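Local coordinates for effector protein B, substrate of the Dot/Icm secretion system (Legionella drancourtii, PDB 4JVS) that probably acts through this GAP domain as a GTPase-activating protein, speeding GTP hydrolysis by a small GTPase of the host cell, at residues Lys65-Asn68 with Asp69-Thr73; Leu267-Asp270 with Ser271-Gln274; Asp290-Cys293 with Glu294-Lys298; Gln85-Arg88 with Glu89-His92. All coordinates share one frame; numbering follows the deposited sequence.

Contact 1 of 4, residues Lys65-Asn68 with Asp69-Thr73; sequences KCFN and DYLNT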
loop_
_atom_site.group_PDB
_atom_site.type_symbol
_atom_site.label_atom_id
_atom_site.label_comp_id
_atom_site.label_asym_id
_atom_site.label_seq_id
_atom_site.Cartn_x
_atom_site.Cartn_y
_atom_site.Cartn_z
ATOM N N LYS A 65 -12.171 -5.342 9.687
ATOM C CA LYS A 65 -12.006 -6.613 10.409
ATOM C C LYS A 65 -12.684 -7.744 9.646
ATOM O O LYS A 65 -12.130 -8.828 9.488
ATOM C CB LYS A 65 -12.559 -6.544 11.837
ATOM C CG LYS A 65 -11.895 -5.469 12.710
ATOM C CD LYS A 65 -12.824 -4.957 13.831
ATOM C CE LYS A 65 -12.221 -3.759 14.590
ATOM N NZ LYS A 65 -10.987 -4.096 15.386
ATOM N N CYS A 66 -13.876 -7.460 9.149
ATOM C CA CYS A 66 -14.692 -8.432 8.440
ATOM C C CYS A 66 -13.998 -8.931 7.169
ATOM O O CYS A 66 -13.963 -10.135 6.888
ATOM C CB CYS A 66 -16.045 -7.796 8.111
ATOM S SG CYS A 66 -17.281 -8.893 7.407
ATOM N N PHE A 67 -13.438 -8.006 6.399
ATOM C CA PHE A 67 -12.686 -8.391 5.214
ATOM C C PHE A 67 -11.389 -9.116 5.590
ATOM O O PHE A 67 -11.004 -10.107 4.958
ATOM C CB PHE A 67 -12.371 -7.176 4.345
ATOM C CG PHE A 67 -11.280 -7.425 3.360
ATOM C CD1 PHE A 67 -11.525 -8.166 2.222
ATOM C CD2 PHE A 67 -10.002 -6.933 3.579
ATOM C CE1 PHE A 67 -10.528 -8.407 1.318
ATOM C CE2 PHE A 67 -9.004 -7.165 2.681
ATOM C CZ PHE A 67 -9.264 -7.906 1.543
ATOM N N ASN A 68 -10.717 -8.612 6.619
ATOM C CA ASN A 68 -9.479 -9.216 7.078
ATOM C C ASN A 68 -9.674 -10.648 7.560
ATOM O O ASN A 68 -8.826 -11.492 7.334
ATOM C CB ASN A 68 -8.834 -8.352 8.159
ATOM C CG ASN A 68 -8.368 -7.008 7.632
ATOM O OD1 ASN A 68 -7.988 -6.881 6.467
ATOM N ND2 ASN A 68 -8.395 -5.998 8.487
ATOM N N ASP A 69 -10.790 -10.925 8.221
ATOM C CA ASP A 69 -11.086 -12.292 8.653
ATOM C C ASP A 69 -11.176 -13.199 7.435
ATOM O O ASP A 69 -10.643 -14.310 7.429
ATOM C CB ASP A 69 -12.416 -12.364 9.419
ATOM C CG ASP A 69 -12.360 -11.683 10.764
ATOM O OD1 ASP A 69 -11.242 -11.314 11.200
ATOM O OD2 ASP A 69 -13.439 -11.528 11.388
ATOM N N TYR A 70 -11.847 -12.728 6.396
ATOM C CA TYR A 70 -12.029 -13.494 5.177
ATOM C C TYR A 70 -10.728 -13.747 4.464
ATOM O O TYR A 70 -10.460 -14.842 4.066
ATOM C CB TYR A 70 -13.028 -12.828 4.237
ATOM C CG TYR A 70 -13.186 -13.514 2.921
ATOM C CD1 TYR A 70 -13.677 -14.761 2.854
ATOM C CD2 TYR A 70 -12.848 -12.903 1.754
ATOM C CE1 TYR A 70 -13.810 -15.379 1.698
ATOM C CE2 TYR A 70 -12.980 -13.527 0.592
ATOM C CZ TYR A 70 -13.458 -14.765 0.572
ATOM O OH TYR A 70 -13.611 -15.442 -0.581
ATOM N N LEU A 71 -9.930 -12.706 4.305
ATOM C CA LEU A 71 -8.580 -12.817 3.775
ATOM C C LEU A 71 -7.788 -13.855 4.542
ATOM O O LEU A 71 -7.094 -14.679 3.950
ATOM C CB LEU A 71 -7.861 -11.477 3.899
ATOM C CG LEU A 71 -6.945 -11.052 2.749
ATOM C CD1 LEU A 71 -5.786 -10.228 3.283
ATOM C CD2 LEU A 71 -6.434 -12.245 1.955
ATOM N N ASN A 72 -7.881 -13.800 5.865
ATOM C CA ASN A 72 -7.218 -14.777 6.719
ATOM C C ASN A 72 -7.660 -16.223 6.430
ATOM O O ASN A 72 -6.818 -17.122 6.311
ATOM C CB ASN A 72 -7.377 -14.391 8.193
ATOM C CG ASN A 72 -6.494 -13.203 8.583
ATOM O OD1 ASN A 72 -5.332 -13.125 8.177
ATOM N ND2 ASN A 72 -7.040 -12.275 9.366
ATOM N N THR A 73 -8.967 -16.431 6.291
ATOM C CA THR A 73 -9.517 -17.730 5.905
ATOM C C THR A 73 -8.973 -18.206 4.552
ATOM O O THR A 73 -8.627 -19.378 4.381
ATOM C CB THR A 73 -11.050 -17.667 5.800
ATOM O OG1 THR A 73 -11.591 -17.220 7.039
ATOM C CG2 THR A 73 -11.618 -19.032 5.491
#
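From Lys65 to Thr73 the backbone runs as an unbroken alpha-helix, its i to i+4 ladder crossing the junction through Asp69 N to Lys65 O at 2.8 Å, Leu71 N to Phe67 O at 2.9 Å, Asn72 N to Asn68 O at 2.9 Å and a weak bond from Tyr70 N to Cys66 O. This is part of helix 60-80 in the N-terminal subdomain of the LepB GAP domain, and its side chains range from buried to exposed.

Phe67, Asn68 and Leu71 are buried. Phe67 and Leu71, one turn apart, cross obliquely, and ring atom CZ of Phe67 comes within 4.1 Å of Leu71 CG. The Phe67 ring also meets Phe34 edge-to-face, Val128 in a loop, and Ile171 of helix 156-177. Asn68 sends its ND2 to Val128 O, tying the helix to that loop. At the border of this buried group, Asn72 has CG anti to its carbonyl carbon (chi1 -74°), which folds the amide back over the preceding turn; ND2 lies 2.8 Å from Asn68 O, but at too poor an angle for a hydrogen bond, while OD1 accepts from Arg123 NE.

Tyr70 packs against helices 34-45 and 156-177, its OH hydrogen-bonded to Lys206 NZ. Toward solvent, the Asp69 carboxylate leans over the same turn, near Lys65 O but without a hydrogen bond to it. One turn after Asp69, two donors of a single residue grip one carbonyl: Asp69 O receives Thr73 N at 2.9 Å and Thr73 OG1 at 3.1 Å, the hydroxyl standing 36° out of the carbonyl plane.

Contact 2 of 4, residues Leu267-Asp270 with Ser271-Gln274; sequences LKSD and SLWQ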
loop_
_atom_site.group_PDB
_atom_site.type_symbol
_atom_site.label_atom_id
_atom_site.label_comp_id
_atom_site.label_asym_id
_atom_site.label_seq_id
_atom_site.Cartn_x
_atom_site.Cartn_y
_atom_site.Cartn_z
ATOM N N LEU A 267 16.575 -15.071 20.403
ATOM C CA LEU A 267 16.725 -14.408 21.690
ATOM C C LEU A 267 17.666 -15.174 22.631
ATOM O O LEU A 267 18.238 -14.614 23.552
ATOM C CB LEU A 267 15.348 -14.239 22.331
ATOM C CG LEU A 267 14.490 -12.989 22.104
ATOM C CD1 LEU A 267 14.891 -12.210 20.875
ATOM C CD2 LEU A 267 13.039 -13.402 22.018
ATOM N N LYS A 268 17.823 -16.464 22.378
ATOM C CA LYS A 268 18.632 -17.349 23.209
ATOM C C LYS A 268 20.113 -17.176 22.923
ATOM O O LYS A 268 20.947 -17.704 23.651
ATOM C CB LYS A 268 18.262 -18.792 22.861
ATOM C CG LYS A 268 18.574 -19.852 23.879
ATOM C CD LYS A 268 18.609 -21.217 23.196
ATOM C CE LYS A 268 17.420 -21.426 22.278
ATOM N NZ LYS A 268 17.557 -22.691 21.500
ATOM N N SER A 269 20.411 -16.465 21.856
ATOM C CA SER A 269 21.689 -16.519 21.199
ATOM C C SER A 269 22.757 -15.519 21.465
ATOM O O SER A 269 23.768 -15.598 20.853
ATOM C CB SER A 269 21.509 -16.572 19.719
ATOM O OG SER A 269 22.748 -16.642 19.089
ATOM N N ASP A 270 22.574 -14.563 22.334
ATOM C CA ASP A 270 23.717 -13.835 22.850
ATOM C C ASP A 270 24.394 -12.987 21.816
ATOM O O ASP A 270 24.496 -11.790 21.979
ATOM C CB ASP A 270 24.739 -14.797 23.429
ATOM C CG ASP A 270 24.966 -14.599 24.899
ATOM O OD1 ASP A 270 24.075 -14.105 25.582
ATOM O OD2 ASP A 270 26.031 -14.957 25.390
ATOM N N SER A 271 24.935 -13.628 20.796
ATOM C CA SER A 271 25.414 -12.990 19.587
ATOM C C SER A 271 24.364 -12.456 18.658
ATOM O O SER A 271 24.465 -11.359 18.182
ATOM C CB SER A 271 26.309 -13.939 18.833
ATOM O OG SER A 271 25.654 -14.430 17.704
ATOM N N LEU A 272 23.345 -13.251 18.417
ATOM C CA LEU A 272 22.161 -12.849 17.656
ATOM C C LEU A 272 21.384 -11.745 18.369
ATOM O O LEU A 272 20.931 -10.800 17.741
ATOM C CB LEU A 272 21.234 -14.033 17.385
ATOM C CG LEU A 272 21.696 -15.062 16.359
ATOM C CD1 LEU A 272 20.652 -16.165 16.237
ATOM C CD2 LEU A 272 21.960 -14.405 15.012
ATOM N N TRP A 273 21.248 -11.871 19.683
ATOM C CA TRP A 273 20.553 -10.872 20.483
ATOM C C TRP A 273 21.219 -9.500 20.429
ATOM O O TRP A 273 20.544 -8.470 20.444
ATOM C CB TRP A 273 20.462 -11.320 21.936
ATOM C CG TRP A 273 20.093 -10.202 22.837
ATOM C CD1 TRP A 273 20.889 -9.599 23.761
ATOM C CD2 TRP A 273 18.832 -9.525 22.877
ATOM N NE1 TRP A 273 20.194 -8.593 24.395
ATOM C CE2 TRP A 273 18.936 -8.525 23.869
ATOM C CE3 TRP A 273 17.629 -9.672 22.185
ATOM C CZ2 TRP A 273 17.875 -7.678 24.176
ATOM C CZ3 TRP A 273 16.580 -8.833 22.494
ATOM C CH2 TRP A 273 16.710 -7.846 23.481
ATOM N N GLN A 274 22.525 -9.485 20.298
ATOM C CA GLN A 274 23.259 -8.257 20.196
ATOM C C GLN A 274 22.873 -7.496 18.980
ATOM O O GLN A 274 22.701 -6.313 19.014
ATOM C CB GLN A 274 24.706 -8.607 20.028
ATOM C CG GLN A 274 25.613 -8.015 21.068
ATOM C CD GLN A 274 26.990 -8.570 20.948
ATOM O OE1 GLN A 274 27.327 -9.175 19.951
ATOM N NE2 GLN A 274 27.793 -8.374 21.964
#
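Leu267 and Trp273 meet across a tight helix-loop-helix corner, a local contact in which helix 261-267 ends, the chain turns through Lys268-Asp270, and helix 271-280 sets off within the C-terminal subdomain of the LepB GAP domain. The change of direction falls at Asp270, the first residue to leave helical geometry after a helix, with a positive phi of 68°.

Leu267 brings one methyl against the six-membered part of the indole: CD1 is 4.0 Å from Trp273 CE3 and 4.1 Å from Trp273 CZ3. The two side chains cross at a slant. The indole reaches back to Leu267 because Trp273 carries CG on the far side of CB from its own backbone N (chi1 165°).

A second contact joins Ser269 to Leu272. Ser269 CB and OG rest against Leu272 CB, CG and CD1, with OG 3.3 Å from Leu272 CG and the two CB atoms 3.5 Å apart; a chi1 of -179° puts the serine hydroxyl anti to its backbone N. The backbone bonds between the two segments are weak: Leu272 N reaches Ser269 O at 3.4 Å, and Gln274 N reaches Asp270 O at 3.5 Å.

Further polar ties come from helix 292-306, whose Arg303 guanidinium pairs with Asp270 OD1 in a salt bridge and donates to Leu267 O, spanning the loop from end to end. Ile299 of that helix touches both Leu267 and Trp273, while helix 243-253 receives Leu267 on Cys250 and Leu272 on Leu246.

Contact 3 of 4, residues Asp290-Cys293 with Glu294-Lys298; sequences DDIC and EKRNK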
loop_
_atom_site.group_PDB
_atom_site.type_symbol
_atom_site.label_atom_id
_atom_site.label_comp_id
_atom_site.label_asym_id
_atom_site.label_seq_id
_atom_site.Cartn_x
_atom_site.Cartn_y
_atom_site.Cartn_z
ATOM N N ASP A 290 2.423 -1.731 14.255
ATOM C CA ASP A 290 1.962 -2.930 14.881
ATOM C C ASP A 290 2.403 -2.926 16.307
ATOM O O ASP A 290 3.132 -3.774 16.737
ATOM C CB ASP A 290 2.544 -4.136 14.166
ATOM C CG ASP A 290 3.915 -3.898 13.639
ATOM O OD1 ASP A 290 4.244 -2.782 13.329
ATOM O OD2 ASP A 290 4.680 -4.837 13.526
ATOM N N ASP A 291 1.953 -1.948 17.055
ATOM C CA ASP A 291 2.249 -1.901 18.468
ATOM C C ASP A 291 3.690 -2.055 18.737
ATOM O O ASP A 291 4.066 -2.767 19.605
ATOM C CB ASP A 291 1.504 -2.950 19.202
ATOM C CG ASP A 291 0.077 -2.724 19.146
ATOM O OD1 ASP A 291 -0.339 -1.981 18.266
ATOM O OD2 ASP A 291 -0.636 -3.272 19.976
ATOM N N ILE A 292 4.489 -1.293 18.042
ATOM C CA ILE A 292 5.908 -1.442 18.106
ATOM C C ILE A 292 6.484 -1.225 19.492
ATOM O O ILE A 292 7.401 -1.893 19.841
ATOM C CB ILE A 292 6.590 -0.598 17.025
ATOM C CG1 ILE A 292 7.716 -1.370 16.396
ATOM C CG2 ILE A 292 7.095 0.702 17.573
ATOM C CD1 ILE A 292 7.296 -2.720 15.923
ATOM N N CYS A 293 5.987 -0.293 20.283
ATOM C CA CYS A 293 6.541 -0.168 21.616
ATOM C C CYS A 293 6.268 -1.419 22.401
ATOM O O CYS A 293 7.136 -1.954 23.008
ATOM C CB CYS A 293 6.055 1.106 22.350
ATOM S SG CYS A 293 6.189 1.203 24.154
ATOM N N GLU A 294 5.064 -1.919 22.348
ATOM C CA GLU A 294 4.740 -3.056 23.154
ATOM C C GLU A 294 5.511 -4.303 22.774
ATOM O O GLU A 294 5.904 -5.048 23.623
ATOM C CB GLU A 294 3.240 -3.289 23.123
ATOM C CG GLU A 294 2.400 -2.110 23.572
ATOM C CD GLU A 294 2.090 -1.072 22.470
ATOM O OE1 GLU A 294 3.012 -0.659 21.747
ATOM O OE2 GLU A 294 0.918 -0.676 22.329
ATOM N N LYS A 295 5.724 -4.511 21.487
ATOM C CA LYS A 295 6.503 -5.634 20.964
ATOM C C LYS A 295 7.953 -5.551 21.395
ATOM O O LYS A 295 8.551 -6.555 21.775
ATOM C CB LYS A 295 6.424 -5.708 19.439
ATOM C CG LYS A 295 5.074 -6.125 18.928
ATOM C CD LYS A 295 5.148 -6.657 17.509
ATOM C CE LYS A 295 3.754 -6.977 16.985
ATOM N NZ LYS A 295 3.770 -7.516 15.605
ATOM N N ARG A 296 8.524 -4.383 21.343
ATOM C CA ARG A 296 9.864 -4.230 21.825
ATOM C C ARG A 296 9.960 -4.639 23.277
ATOM O O ARG A 296 10.924 -5.239 23.690
ATOM C CB ARG A 296 10.283 -2.791 21.641
ATOM C CG ARG A 296 11.732 -2.538 21.725
ATOM C CD ARG A 296 12.018 -1.104 21.541
ATOM N NE ARG A 296 11.769 -0.712 20.168
ATOM C CZ ARG A 296 10.905 0.211 19.755
ATOM N NH1 ARG A 296 10.153 0.900 20.606
ATOM N NH2 ARG A 296 10.810 0.449 18.455
ATOM N N ASN A 297 8.938 -4.312 24.046
ATOM C CA ASN A 297 8.876 -4.720 25.448
ATOM C C ASN A 297 8.819 -6.232 25.653
ATOM O O ASN A 297 9.557 -6.771 26.476
ATOM C CB ASN A 297 7.712 -4.038 26.168
ATOM C CG ASN A 297 7.956 -2.558 26.380
ATOM O OD1 ASN A 297 9.104 -2.115 26.393
ATOM N ND2 ASN A 297 6.882 -1.783 26.545
ATOM N N LYS A 298 7.938 -6.899 24.905
ATOM C CA LYS A 298 7.828 -8.361 24.894
ATOM C C LYS A 298 9.170 -9.019 24.590
ATOM O O LYS A 298 9.596 -9.932 25.277
ATOM C CB LYS A 298 6.806 -8.795 23.841
ATOM C CG LYS A 298 5.534 -9.434 24.382
ATOM C CD LYS A 298 5.664 -10.945 24.545
ATOM C CE LYS A 298 4.317 -11.600 24.901
ATOM N NZ LYS A 298 3.354 -11.681 23.754
#
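Lys295 NZ is held by three groups: it lies 3.5 Å from Asp290 OD2 in a salt bridge and donates hydrogen bonds to Asn255 OD1 and Phe251 O. The lysine chain is extended beyond CG and runs back past the helix start, crossing the Asp290 side chain at about a right angle. Arg288 gives Asp290 OD2 a second positive partner, and the Asp290 side chain stands about 12 Å from bound GDP.

This is the first turn of helix 292-306, whose ladder opens with Lys295 N to Asp291 O at 3.1 Å and continues with Arg296 N to Ile292 O, also 3.1 Å. Asp291 occupies the N-cap position but makes no capping bond with its side chain. Its carboxylate instead stacks almost parallel on that of Glu294, the planes 5° apart, with Asp291 OD2 3.8 Å from Glu294 OE2. A bend at chi2 (85°) folds Glu294 back there; the positive helix start may partly offset this like-charge approach. Farther round, Arg296 NH2 comes within 3.8 Å of Ile292 CG2, and Ile292 O lies over one face of the guanidinium, offset toward the rim.

Through Lys295 the turn is tied to Phe251 of helix 243-253 and to Leu254 and Asn255 in the loop after it.

Contact 4 of 4, residues Gln85-Arg88 with Glu89-His92; sequences QHKR and EENH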
loop_
_atom_site.group_PDB
_atom_site.type_symbol
_atom_site.label_atom_id
_atom_site.label_comp_id
_atom_site.label_asym_id
_atom_site.label_seq_id
_atom_site.Cartn_x
_atom_site.Cartn_y
_atom_site.Cartn_z
ATOM N N GLN A 85 2.594 -24.636 -4.174
ATOM C CA GLN A 85 3.439 -25.704 -4.708
ATOM C C GLN A 85 4.844 -25.649 -4.106
ATOM O O GLN A 85 5.834 -25.913 -4.790
ATOM C CB GLN A 85 3.505 -25.642 -6.239
ATOM C CG GLN A 85 2.178 -25.878 -6.969
ATOM C CD GLN A 85 2.361 -25.948 -8.481
ATOM O OE1 GLN A 85 3.113 -25.162 -9.064
ATOM N NE2 GLN A 85 1.690 -26.902 -9.119
ATOM N N HIS A 86 4.923 -25.310 -2.822
ATOM C CA HIS A 86 6.208 -25.180 -2.161
ATOM C C HIS A 86 6.771 -26.560 -1.876
ATOM O O HIS A 86 6.103 -27.390 -1.258
ATOM C CB HIS A 86 6.081 -24.371 -0.867
ATOM C CG HIS A 86 7.378 -24.194 -0.130
ATOM N ND1 HIS A 86 7.709 -24.935 0.984
ATOM C CD2 HIS A 86 8.423 -23.360 -0.350
ATOM C CE1 HIS A 86 8.900 -24.567 1.419
ATOM N NE2 HIS A 86 9.359 -23.618 0.623
ATOM N N LYS A 87 7.993 -26.802 -2.351
ATOM C CA LYS A 87 8.717 -28.041 -2.081
ATOM C C LYS A 87 9.201 -28.005 -0.638
ATOM O O LYS A 87 9.599 -26.957 -0.145
ATOM C CB LYS A 87 9.924 -28.172 -3.013
ATOM C CG LYS A 87 9.791 -27.453 -4.354
ATOM C CD LYS A 87 9.255 -28.381 -5.428
ATOM C CE LYS A 87 9.998 -28.196 -6.748
ATOM N NZ LYS A 87 9.633 -29.264 -7.732
ATOM N N ARG A 88 9.176 -29.148 0.036
ATOM C CA ARG A 88 9.479 -29.195 1.462
ATOM C C ARG A 88 10.921 -28.764 1.787
ATOM O O ARG A 88 11.223 -28.312 2.902
ATOM C CB ARG A 88 9.197 -30.603 1.987
ATOM C CG ARG A 88 9.326 -30.758 3.484
ATOM C CD ARG A 88 9.175 -32.204 3.882
ATOM N NE ARG A 88 8.194 -32.354 4.947
ATOM C CZ ARG A 88 6.933 -32.732 4.761
ATOM N NH1 ARG A 88 6.480 -33.019 3.546
ATOM N NH2 ARG A 88 6.125 -32.833 5.801
ATOM N N GLU A 89 11.798 -28.870 0.795
ATOM C CA GLU A 89 13.232 -28.747 1.020
ATOM C C GLU A 89 13.801 -27.364 0.700
ATOM O O GLU A 89 15.009 -27.141 0.809
ATOM C CB GLU A 89 13.968 -29.824 0.224
ATOM C CG GLU A 89 13.278 -31.185 0.261
ATOM C CD GLU A 89 12.211 -31.347 -0.820
ATOM O OE1 GLU A 89 11.409 -32.302 -0.718
ATOM O OE2 GLU A 89 12.178 -30.526 -1.771
ATOM N N GLU A 90 12.931 -26.443 0.295
ATOM C CA GLU A 90 13.323 -25.051 0.105
ATOM C C GLU A 90 12.989 -24.286 1.379
ATOM O O GLU A 90 11.955 -24.532 1.998
ATOM C CB GLU A 90 12.574 -24.410 -1.075
ATOM C CG GLU A 90 12.183 -25.365 -2.197
ATOM C CD GLU A 90 12.868 -25.055 -3.526
ATOM O OE1 GLU A 90 12.501 -24.042 -4.165
ATOM O OE2 GLU A 90 13.763 -25.832 -3.934
ATOM N N ASN A 91 13.853 -23.360 1.776
ATOM C CA ASN A 91 13.540 -22.484 2.898
ATOM C C ASN A 91 13.096 -21.108 2.410
ATOM O O ASN A 91 13.163 -20.133 3.149
ATOM C CB ASN A 91 14.732 -22.371 3.864
ATOM C CG ASN A 91 15.964 -21.718 3.221
ATOM O OD1 ASN A 91 15.998 -21.461 2.014
ATOM N ND2 ASN A 91 16.986 -21.465 4.030
ATOM N N HIS A 92 12.657 -21.029 1.158
ATOM C CA HIS A 92 12.309 -19.738 0.561
ATOM C C HIS A 92 11.002 -19.779 -0.230
ATOM O O HIS A 92 10.657 -20.797 -0.839
ATOM C CB HIS A 92 13.470 -19.156 -0.286
ATOM C CG HIS A 92 13.787 -19.939 -1.528
ATOM N ND1 HIS A 92 13.267 -19.617 -2.767
ATOM C CD2 HIS A 92 14.581 -21.022 -1.724
ATOM C CE1 HIS A 92 13.721 -20.472 -3.669
ATOM N NE2 HIS A 92 14.520 -21.333 -3.063
#
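His86, just before a type I beta turn from Lys87 to Glu90, meets the backbone at its far end, and the closer packing is on the His86 side. With CG anti to the backbone N (chi1 -180°), the imidazole reaches across and presents its edge to that backbone: NE2 lies 3.1 Å from Glu90 O and 3.4 Å from His92 O, the latter in the plane of the ring. Glu90 CB packs against the same corner of the ring, 3.7 Å from His86 NE2. From much farther along the chain, Tyr231 stacks on the imidazole, and Asn82 OD1 accepts from His86 N, joining this surface loop to the residues around it.

The turn itself is loosely closed, by a weak bond from Glu90 N to Lys87 O at 3.4 Å. Its outer side carries the charged residues Lys87, Arg88 and Glu89, all exposed. The opposite charges do not meet: Lys87 NZ remains 6.6 Å from Glu89 OE2, and Arg88 leads its guanidinium away. Glu89, bent at chi2, instead brings OE2 to 3.5 Å from Lys87 CB. Lys87 and Glu90 lie side by side and point the same way, with Lys87 CB 3.7 Å from Glu90 CG.

In the fold
Along the chain the order is contact 1, contact 4, contact 2, contact 3. The first two belong to the N-terminal subdomain of the GAP domain, one on helix 60-80 and the other in the loop between that helix and strand 106-107, with centres 26 Å apart. Contacts 2 and 3 lie in the C-terminal subdomain, at the starts of the successive helices 271-280 and 292-306; their centres are 18 Å apart and their nearest atoms about 6 Å. Helix 292-306 links them, carrying contact 3 and packing on the corner of contact 2. Between subdomains the closest pair is contacts 1 and 3, about 11 Å at nearest atoms, and contact 3 is the one placed near bound GDP.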